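Local coordinates for probable zinc protease PqqL (PDB 6OFT), which is probably a periplasmic zinc-dependent endopeptidase of the M16 family, represented here by the first half of the protein, at residues Ala343-His348 / Lys461-Ala465. Sequence-based numbering, arbitrary orientation.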
loop_
_atom_site.group_PDB
_atom_site.type_symbol
_atom_site.label_atom_id
_atom_site.label_comp_id
_atom_site.label_asym_id
_atom_site.label_seq_id
_atom_site.Cartn_x
_atom_site.Cartn_y
_atom_site.Cartn_z
ATOM N N ALA A 343 20.343 -6.302 -19.712
ATOM C CA ALA A 343 21.754 -6.422 -20.075
ATOM C C ALA A 343 22.315 -5.112 -20.660
ATOM O O ALA A 343 23.473 -4.787 -20.395
ATOM C CB ALA A 343 21.948 -7.562 -21.059
ATOM N N THR A 344 21.498 -4.357 -21.431
ATOM C CA THR A 344 21.899 -3.061 -22.012
ATOM C C THR A 344 22.239 -2.054 -20.877
ATOM O O THR A 344 23.262 -1.364 -20.951
ATOM C CB THR A 344 20.830 -2.554 -23.011
ATOM O OG1 THR A 344 20.675 -3.529 -24.043
ATOM C CG2 THR A 344 21.208 -1.223 -23.656
ATOM N N ILE A 345 21.390 -2.005 -19.826
ATOM C CA ILE A 345 21.573 -1.146 -18.641
ATOM C C ILE A 345 22.795 -1.641 -17.846
ATOM O O ILE A 345 23.553 -0.819 -17.317
ATOM C CB ILE A 345 20.294 -1.068 -17.768
ATOM C CG1 ILE A 345 19.072 -0.611 -18.597
ATOM C CG2 ILE A 345 20.509 -0.137 -16.560
ATOM C CD1 ILE A 345 17.679 -0.951 -17.966
ATOM N N ASP A 346 22.997 -2.984 -17.769
ATOM C CA ASP A 346 24.168 -3.555 -17.081
ATOM C C ASP A 346 25.470 -3.026 -17.700
ATOM O O ASP A 346 26.406 -2.681 -16.981
ATOM C CB ASP A 346 24.190 -5.092 -17.184
ATOM C CG ASP A 346 23.238 -5.867 -16.301
ATOM O OD1 ASP A 346 22.706 -5.282 -15.334
ATOM O OD2 ASP A 346 23.033 -7.069 -16.571
ATOM N N GLN A 347 25.511 -2.974 -19.037
ATOM C CA GLN A 347 26.678 -2.577 -19.806
ATOM C C GLN A 347 26.892 -1.061 -19.947
ATOM O O GLN A 347 28.045 -0.635 -19.918
ATOM C CB GLN A 347 26.646 -3.252 -21.185
ATOM C CG GLN A 347 26.968 -4.760 -21.145
ATOM C CD GLN A 347 26.669 -5.507 -22.436
ATOM O OE1 GLN A 347 26.723 -4.961 -23.542
ATOM N NE2 GLN A 347 26.366 -6.795 -22.324
ATOM N N HIS A 348 25.816 -0.244 -20.096
ATOM C CA HIS A 348 25.982 1.198 -20.341
ATOM C C HIS A 348 25.201 2.146 -19.418
ATOM O O HIS A 348 25.393 3.358 -19.519
ATOM C CB HIS A 348 25.648 1.523 -21.808
ATOM C CG HIS A 348 26.410 0.682 -22.781
ATOM N ND1 HIS A 348 27.717 0.972 -23.108
ATOM C CD2 HIS A 348 26.042 -0.458 -23.410
ATOM C CE1 HIS A 348 28.097 0.018 -23.941
ATOM N NE2 HIS A 348 27.124 -0.871 -24.140
ATOM N N LYS A 461 27.235 -10.603 -24.967
ATOM C CA LYS A 461 27.060 -9.818 -26.192
ATOM C C LYS A 461 27.631 -8.421 -25.951
ATOM O O LYS A 461 27.536 -7.902 -24.836
ATOM C CB LYS A 461 25.567 -9.660 -26.537
ATOM C CG LYS A 461 25.002 -10.713 -27.473
ATOM C CD LYS A 461 23.613 -10.310 -27.940
ATOM C CE LYS A 461 22.844 -11.459 -28.543
ATOM N NZ LYS A 461 21.611 -10.994 -29.234
ATOM N N LYS A 462 28.207 -7.808 -26.995
ATOM C CA LYS A 462 28.705 -6.439 -26.935
ATOM C C LYS A 462 27.541 -5.587 -27.449
ATOM O O LYS A 462 27.478 -5.268 -28.641
ATOM C CB LYS A 462 29.975 -6.262 -27.791
ATOM C CG LYS A 462 31.230 -6.869 -27.171
ATOM C CD LYS A 462 32.384 -6.889 -28.166
ATOM C CE LYS A 462 33.551 -7.713 -27.676
ATOM N NZ LYS A 462 34.698 -7.667 -28.623
ATOM N N LEU A 463 26.565 -5.309 -26.557
ATOM C CA LEU A 463 25.356 -4.544 -26.875
ATOM C C LEU A 463 25.651 -3.056 -26.966
ATOM O O LEU A 463 26.529 -2.557 -26.251
ATOM C CB LEU A 463 24.225 -4.815 -25.861
ATOM C CG LEU A 463 23.649 -6.239 -25.829
ATOM C CD1 LEU A 463 23.135 -6.581 -24.449
ATOM C CD2 LEU A 463 22.539 -6.414 -26.849
ATOM N N ALA A 464 24.925 -2.356 -27.860
ATOM C CA ALA A 464 25.089 -0.923 -28.117
ATOM C C ALA A 464 24.365 -0.049 -27.099
ATOM O O ALA A 464 23.282 -0.413 -26.614
ATOM C CB ALA A 464 24.623 -0.585 -29.525
ATOM N N ALA A 465 24.975 1.115 -26.782
ATOM C CA ALA A 465 24.441 2.095 -25.844
ATOM C C ALA A 465 23.181 2.708 -26.409
ATOM O O ALA A 465 23.111 2.992 -27.607
ATOM C CB ALA A 465 25.468 3.183 -25.574
#
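L463 drops its side chain against the last turns of helix 331-348, and Q347 and H348 of that helix bond to the loop backbone, Q347 at K461 O and L463 N, H348 at L463 O. The tight part lies under the leucine: CD1 of L463 packs on CB of A343 at 3.7 Å, its CB lies 3.4 Å from OE1 of Q347, and T344 crosses L463 at about a right angle, its OG1 near CD1 while that hydroxyl bonds to A340 O one turn back. With CG beside its backbone N (chi1 -73°) and the chain extended beyond, Q347 carries its amide out to the loop. There OE1 accepts the N-H of L463 in the carbonyl plane at 3.0 Å, and NE2 makes a weak, bent bond to K461 O (130° at the hydrogen). Replacing Q347 by an alanine would probably leave the L463 N-H and K461 O without these partners and the loop less firmly held here. NE2 of H348 donates to L463 O at 2.8 Å, tilted from the carbonyl plane, and CB of A465 makes a CH-pi contact over the ring face. The outer side is looser and exposed: K462 and A464 point away. Away from the predicted zinc site, this structural contact lays the segment after helix 448-459 along helix 331-348, whose T344 and I345 touch helix 271-296 and whose D346 forms a salt bridge to R425 and a hydrogen bond to W421.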